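Local coordinates for protein L-lysine 6-oxidase (PDB 3WEU) that oxidises the epsilon-amino group of L-lysine with a cysteine tryptophylquinone cofactor, releasing ammonium and the hydrogen peroxide that makes it antibacterial, at residues Q310-V315 with W587-G592; I610-G615 with F645-R650. One frame throughout, in Å; residues are numbered along the deposited sequence.

Contact 1 (Q310-V315 with W587-G592); sequences QWVSNV and WDVLTG. With EDO (1,2-ethanediol), chain J.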
loop_
_atom_site.group_PDB
_atom_site.type_symbol
_atom_site.label_atom_id
_atom_site.label_comp_id
_atom_site.label_asym_id
_atom_site.label_seq_id
_atom_site.Cartn_x
_atom_site.Cartn_y
_atom_site.Cartn_z
ATOM N N GLN A 310 -35.929 -11.147 -8.190
ATOM C CA GLN A 310 -35.340 -11.452 -9.511
ATOM C C GLN A 310 -34.809 -10.248 -10.298
ATOM O O GLN A 310 -33.993 -10.444 -11.223
ATOM C CB GLN A 310 -36.399 -12.197 -10.348
ATOM C CG GLN A 310 -37.626 -11.318 -10.673
ATOM C CD GLN A 310 -38.630 -12.067 -11.538
ATOM O OE1 GLN A 310 -38.401 -12.291 -12.724
ATOM N NE2 GLN A 310 -39.780 -12.401 -10.969
ATOM N N TRP A 311 -35.275 -9.033 -9.973
ATOM C CA TRP A 311 -34.835 -7.858 -10.718
ATOM C C TRP A 311 -33.458 -7.355 -10.272
ATOM O O TRP A 311 -32.899 -6.484 -10.912
ATOM C CB TRP A 311 -35.819 -6.740 -10.578
ATOM C CG TRP A 311 -37.191 -7.121 -11.134
ATOM C CD1 TRP A 311 -38.333 -7.349 -10.410
ATOM C CD2 TRP A 311 -37.538 -7.250 -12.500
ATOM N NE1 TRP A 311 -39.358 -7.672 -11.278
ATOM C CE2 TRP A 311 -38.914 -7.594 -12.565
ATOM C CE3 TRP A 311 -36.835 -7.095 -13.698
ATOM C CZ2 TRP A 311 -39.601 -7.755 -13.790
ATOM C CZ3 TRP A 311 -37.512 -7.282 -14.891
ATOM C CH2 TRP A 311 -38.901 -7.598 -14.916
ATOM N N VAL A 312 -32.966 -7.910 -9.172
ATOM C CA VAL A 312 -31.755 -7.453 -8.538
ATOM C C VAL A 312 -30.822 -8.571 -8.123
ATOM O O VAL A 312 -29.750 -8.281 -7.589
ATOM C CB VAL A 312 -32.065 -6.511 -7.359
ATOM C CG1 VAL A 312 -32.610 -5.167 -7.807
ATOM C CG2 VAL A 312 -33.054 -7.140 -6.412
ATOM N N SER A 313 -31.217 -9.834 -8.343
ATOM C CA SER A 313 -30.433 -10.997 -7.911
ATOM C C SER A 313 -30.915 -12.198 -8.713
ATOM O O SER A 313 -32.058 -12.184 -9.241
ATOM C CB SER A 313 -30.627 -11.218 -6.408
ATOM O OG SER A 313 -31.977 -11.459 -6.103
ATOM N N ASN A 314 -30.142 -13.282 -8.682
ATOM C CA ASN A 314 -30.530 -14.546 -9.274
ATOM C C ASN A 314 -30.889 -15.528 -8.177
ATOM O O ASN A 314 -30.030 -16.191 -7.623
ATOM C CB ASN A 314 -29.439 -15.078 -10.185
ATOM C CG ASN A 314 -29.308 -14.246 -11.424
ATOM O OD1 ASN A 314 -30.291 -13.920 -12.060
ATOM N ND2 ASN A 314 -28.089 -13.859 -11.756
ATOM N N VAL A 315 -32.198 -15.580 -7.904
ATOM C CA VAL A 315 -32.748 -16.415 -6.874
ATOM C C VAL A 315 -33.906 -17.227 -7.438
ATOM O O VAL A 315 -35.000 -17.331 -6.854
ATOM C CB VAL A 315 -33.223 -15.544 -5.692
ATOM C CG1 VAL A 315 -32.004 -15.044 -4.938
ATOM C CG2 VAL A 315 -34.196 -14.430 -6.211
ATOM N N TRP A 587 -27.386 -6.458 -7.248
ATOM C CA TRP A 587 -26.210 -7.143 -7.781
ATOM C C TRP A 587 -26.324 -7.523 -9.213
ATOM O O TRP A 587 -25.395 -7.235 -9.997
ATOM C CB TRP A 587 -25.868 -8.329 -6.895
ATOM C CG TRP A 587 -24.490 -8.848 -7.042
ATOM C CD1 TRP A 587 -24.102 -10.125 -7.365
ATOM C CD2 TRP A 587 -23.291 -8.111 -6.808
ATOM N NE1 TRP A 587 -22.748 -10.194 -7.357
ATOM C CE2 TRP A 587 -22.223 -8.979 -7.018
ATOM C CE3 TRP A 587 -23.034 -6.807 -6.490
ATOM C CZ2 TRP A 587 -20.908 -8.581 -6.891
ATOM C CZ3 TRP A 587 -21.696 -6.391 -6.384
ATOM C CH2 TRP A 587 -20.673 -7.286 -6.594
ATOM N N ASP A 588 -27.417 -8.211 -9.583
ATOM C CA ASP A 588 -27.622 -8.659 -10.953
ATOM C C ASP A 588 -28.844 -7.923 -11.477
ATOM O O ASP A 588 -29.944 -8.149 -10.994
ATOM C CB ASP A 588 -27.824 -10.147 -10.979
ATOM C CG ASP A 588 -26.770 -10.873 -10.174
ATOM O OD1 ASP A 588 -26.976 -11.145 -8.979
ATOM O OD2 ASP A 588 -25.691 -11.096 -10.733
ATOM N N VAL A 589 -28.610 -7.003 -12.406
ATOM C CA VAL A 589 -29.633 -6.050 -12.873
ATOM C C VAL A 589 -29.634 -5.934 -14.370
ATOM O O VAL A 589 -28.634 -6.297 -15.037
ATOM C CB VAL A 589 -29.430 -4.657 -12.257
ATOM C CG1 VAL A 589 -29.596 -4.692 -10.760
ATOM C CG2 VAL A 589 -28.118 -4.032 -12.665
ATOM N N LEU A 590 -30.745 -5.419 -14.919
ATOM C CA LEU A 590 -30.915 -5.299 -16.379
ATOM C C LEU A 590 -30.508 -3.924 -16.836
ATOM O O LEU A 590 -30.864 -2.902 -16.184
ATOM C CB LEU A 590 -32.387 -5.571 -16.754
ATOM C CG LEU A 590 -32.972 -6.931 -16.357
ATOM C CD1 LEU A 590 -34.408 -6.997 -16.886
ATOM C CD2 LEU A 590 -32.123 -8.014 -17.016
ATOM N N THR A 591 -29.731 -3.865 -17.925
ATOM C CA THR A 591 -29.415 -2.626 -18.518
ATOM C C THR A 591 -30.666 -2.004 -19.082
ATOM O O THR A 591 -31.530 -2.681 -19.649
ATOM C CB THR A 591 -28.391 -2.761 -19.662
ATOM O OG1 THR A 591 -28.873 -3.796 -20.538
ATOM C CG2 THR A 591 -27.070 -3.135 -19.129
ATOM N N GLY A 592 -30.696 -0.685 -19.000
ATOM C CA GLY A 592 -31.884 0.120 -19.302
ATOM C C GLY A 592 -31.825 1.195 -20.418
ATOM O O GLY A 592 -32.827 1.859 -20.676
HETATM C C1 EDO J . -19.449 -11.052 -9.853
HETATM O O1 EDO J . -20.253 -9.876 -9.797
HETATM C C2 EDO J . -20.400 -12.216 -9.552
HETATM O O2 EDO J . -20.602 -12.344 -8.127
HETATM O O HOH W 1 -31.955 -9.274 -12.767
HETATM O O HOH W 2 -33.068 -4.836 -13.184
#
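The carbonyl of Val312 is gripped by two successive backbone amides at the start of strand 588-590. Trp587 N reaches Val312 O at 3.0 Å, tilted 15° from the carbonyl plane. Asp588 N reaches the same oxygen at 3.1 Å from well above that plane, so a single acceptor pins the loop to the strand's start. Two waters extend the grip: one donates to Gln310 O and Asp588 O, the other to Trp311 O while accepting from Leu590 N.

Asn314 and Asp588 cross at about a right angle and pack, Asn314 ND2 lying 3.6 Å from Asp588 CG with amide and carboxylate planes 31° apart. Tyr579 OH bonds Asp588 OD1 and the backbone N of Asn314, and Gln609 NE2 bonds Asn314 OD1. On the apolar side, Leu590 CD1 meets the rim of the Trp311 indole in its plane, 3.7 Å from CZ3, while Gln310 CG lies over one indole face, toward its rim. Val312 CG1 and Val589 CG1 touch loosely at 4.2 Å. The Trp587 side chain has CG anti to the backbone N (chi1 -161°) and leads away from the loop; its NE1 donates to O2 of a bound 1,2-ethanediol, probably from the crystallisation liquor, which Tyr577 OH also bonds.

The contact fastens the loop after helix 295-308 to strand 588-590, which pairs antiparallel with strand 609-611, while Ile632 of strand 631-634 packs against both valines.

Contact 2 (I610-G615 with F645-R650); sequences INYARG and FTETER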
loop_
_atom_site.group_PDB
_atom_site.type_symbol
_atom_site.label_atom_id
_atom_site.label_comp_id
_atom_site.label_asym_id
_atom_site.label_seq_id
_atom_site.Cartn_x
_atom_site.Cartn_y
_atom_site.Cartn_z
ATOM N N ILE A 610 -26.445 -7.641 -15.953
ATOM C CA ILE A 610 -25.029 -7.400 -15.716
ATOM C C ILE A 610 -24.833 -7.009 -14.293
ATOM O O ILE A 610 -25.758 -6.791 -13.553
ATOM C CB ILE A 610 -24.458 -6.256 -16.620
ATOM C CG1 ILE A 610 -24.854 -4.869 -16.204
ATOM C CG2 ILE A 610 -24.740 -6.515 -18.064
ATOM C CD1 ILE A 610 -26.275 -4.586 -16.001
ATOM N N ASN A 611 -23.583 -6.916 -13.887
ATOM C CA ASN A 611 -23.313 -6.548 -12.497
ATOM C C ASN A 611 -23.623 -5.074 -12.190
ATOM O O ASN A 611 -23.144 -4.099 -12.858
ATOM C CB ASN A 611 -21.878 -6.877 -12.108
ATOM C CG ASN A 611 -21.583 -6.482 -10.649
ATOM O OD1 ASN A 611 -20.977 -5.453 -10.349
ATOM N ND2 ASN A 611 -21.999 -7.333 -9.741
ATOM N N TYR A 612 -24.422 -4.896 -11.155
ATOM C CA TYR A 612 -24.875 -3.565 -10.763
ATOM C C TYR A 612 -23.710 -2.573 -10.473
ATOM O O TYR A 612 -23.799 -1.379 -10.734
ATOM C CB TYR A 612 -25.742 -3.682 -9.499
ATOM C CG TYR A 612 -26.155 -2.373 -8.861
ATOM C CD1 TYR A 612 -27.165 -1.592 -9.427
ATOM C CD2 TYR A 612 -25.546 -1.903 -7.720
ATOM C CE1 TYR A 612 -27.559 -0.407 -8.877
ATOM C CE2 TYR A 612 -25.943 -0.735 -7.155
ATOM C CZ TYR A 612 -26.935 0.026 -7.758
ATOM O OH TYR A 612 -27.301 1.210 -7.235
ATOM N N ALA A 613 -22.688 -3.076 -9.788
ATOM C CA ALA A 613 -21.577 -2.220 -9.371
ATOM C C ALA A 613 -20.401 -2.260 -10.328
ATOM O O ALA A 613 -19.325 -1.883 -9.919
ATOM C CB ALA A 613 -21.106 -2.653 -7.994
ATOM N N ARG A 614 -20.584 -2.654 -11.565
ATOM C CA ARG A 614 -19.464 -2.856 -12.482
ATOM C C ARG A 614 -18.722 -1.508 -12.562
ATOM O O ARG A 614 -19.311 -0.454 -12.729
ATOM C CB ARG A 614 -19.949 -3.330 -13.797
ATOM C CG ARG A 614 -20.904 -2.367 -14.542
ATOM C CD ARG A 614 -21.711 -3.041 -15.612
ATOM N NE ARG A 614 -22.592 -2.080 -16.235
ATOM C CZ ARG A 614 -23.712 -1.604 -15.686
ATOM N NH1 ARG A 614 -24.115 -1.982 -14.463
ATOM N NH2 ARG A 614 -24.443 -0.694 -16.381
ATOM N N GLY A 615 -17.403 -1.584 -12.486
ATOM C CA GLY A 615 -16.575 -0.419 -12.560
ATOM C C GLY A 615 -16.118 0.133 -11.225
ATOM O O GLY A 615 -15.132 0.862 -11.155
ATOM N N PHE A 645 -38.169 -3.955 -14.521
ATOM C CA PHE A 645 -37.227 -3.139 -13.801
ATOM C C PHE A 645 -35.874 -3.142 -14.488
ATOM O O PHE A 645 -35.305 -4.215 -14.813
ATOM C CB PHE A 645 -36.990 -3.703 -12.399
ATOM C CG PHE A 645 -38.057 -3.419 -11.401
ATOM C CD1 PHE A 645 -39.200 -4.176 -11.317
ATOM C CD2 PHE A 645 -37.912 -2.356 -10.538
ATOM C CE1 PHE A 645 -40.178 -3.883 -10.349
ATOM C CE2 PHE A 645 -38.855 -2.076 -9.572
ATOM C CZ PHE A 645 -39.966 -2.863 -9.457
ATOM N N THR A 646 -35.333 -1.981 -14.710
ATOM C CA THR A 646 -34.016 -1.849 -15.209
ATOM C C THR A 646 -33.264 -0.762 -14.465
ATOM O O THR A 646 -33.836 0.086 -13.732
ATOM C CB THR A 646 -33.953 -1.406 -16.725
ATOM O OG1 THR A 646 -34.343 -0.049 -16.846
ATOM C CG2 THR A 646 -34.881 -2.212 -17.611
ATOM N N GLU A 647 -31.950 -0.727 -14.713
ATOM C CA GLU A 647 -31.133 0.421 -14.324
ATOM C C GLU A 647 -31.710 1.669 -14.991
ATOM O O GLU A 647 -32.134 1.637 -16.160
ATOM C CB GLU A 647 -29.693 0.303 -14.900
ATOM C CG GLU A 647 -28.828 -0.654 -14.104
ATOM C CD GLU A 647 -27.376 -0.607 -14.459
ATOM O OE1 GLU A 647 -27.083 -0.344 -15.629
ATOM O OE2 GLU A 647 -26.569 -0.811 -13.548
ATOM N N THR A 648 -31.671 2.769 -14.263
ATOM C CA THR A 648 -31.935 4.118 -14.799
ATOM C C THR A 648 -30.890 5.048 -14.120
ATOM O O THR A 648 -30.477 4.787 -12.957
ATOM C CB THR A 648 -33.382 4.606 -14.437
ATOM O OG1 THR A 648 -33.571 4.667 -13.013
ATOM C CG2 THR A 648 -34.479 3.662 -15.031
ATOM N N GLU A 649 -30.535 6.134 -14.807
ATOM C CA GLU A 649 -29.786 7.232 -14.227
ATOM C C GLU A 649 -28.368 6.858 -13.733
ATOM O O GLU A 649 -27.758 7.579 -12.917
ATOM C CB GLU A 649 -30.572 7.917 -13.120
ATOM C CG GLU A 649 -31.896 8.504 -13.581
ATOM C CD GLU A 649 -32.538 9.355 -12.504
ATOM O OE1 GLU A 649 -31.980 10.458 -12.223
ATOM O OE2 GLU A 649 -33.587 8.917 -11.932
ATOM N N ARG A 650 -27.781 5.827 -14.334
ATOM C CA ARG A 650 -26.360 5.494 -14.020
ATOM C C ARG A 650 -25.497 6.571 -14.640
ATOM O O ARG A 650 -25.797 7.018 -15.729
ATOM C CB ARG A 650 -25.971 4.129 -14.614
ATOM C CG ARG A 650 -24.778 3.515 -13.889
ATOM C CD ARG A 650 -24.288 2.214 -14.472
ATOM N NE ARG A 650 -23.644 1.383 -13.452
ATOM C CZ ARG A 650 -22.350 1.030 -13.402
ATOM N NH1 ARG A 650 -21.483 1.334 -14.347
ATOM N NH2 ARG A 650 -21.938 0.321 -12.382
HETATM O O HOH W 3 -25.542 0.691 -11.511
#
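Arg614 and Glu647 meet tip to tip in an end-on, two-pronged salt bridge. Arg614 NH1 donates to Glu647 OE2 at 2.9 Å, almost straight at 173°. Arg614 NH2 donates to Glu647 OE1 at 2.8 Å on its syn lone pair. Arg650 lies over one face of the Arg614 guanidinium, the two groups stacked with centres 3.7 Å apart and planes at 19°. The carboxylate probably offsets some of the repulsion between these like charges.

Arg650, its CG anti to the backbone N (chi1 -158°) and its chain extended, turns its own edge to the loop backbone. Its NH2 donates to Arg614 O at 2.8 Å, in the carbonyl plane on a lone pair, and to Tyr612 O at 3.0 Å from above the plane of that carbonyl. A water bridges Arg650 NE to Glu647 OE2 and Tyr612 O; the direct salt bridge from Arg650 NE to Glu647 OE2 is long, 3.7 Å.

The carbonyls so used belong to a type I beta turn, Asn611 to Arg614, that begins on the last residue of strand 609-611; Glu647 comes from strand 645-648, which pairs antiparallel with strand 631-634. Within the turn, Asn611 O accepts from Arg614 N and, on the opposite face of its plane, from Arg614 NH1, which fixes the guanidinium beside the carboxylate. Ile610 CG1 lies over the guanidinium face opposite Arg650, 3.3 Å above its plane and toward the rim.

Farther out, Phe679 makes a cation-pi contact with Arg614 and Phe655 another with Arg650. The Tyr612 hydroxyl is hydrogen-bonded to Ala630 O, and its side chain packs on Ile632.

Overall arrangement
Contacts 1 and 2 adjoin, their centres about 9 Å apart, and share the two-stranded antiparallel sheet of strands 588-590 and 609-611. Probable hydrogen bonds join them: Val589 O lies 2.7 Å from Ile610 N, and Trp587 O 2.8 Å from Tyr612 N. A second seam brings Trp311 CZ3 within 3.4 Å of Phe645 N, and Leu590 is also backbone-bonded to Glu647, so strand 588-590 is bonded to both segments of contact 2. Contact 1 is complete in sequence before contact 2 begins. Trp587 follows the cofactor residue Trp581 by six positions and packs on Thr517, next to Cys516 of the cofactor cross-link, which is consistent with contact 1 lying near the quinone.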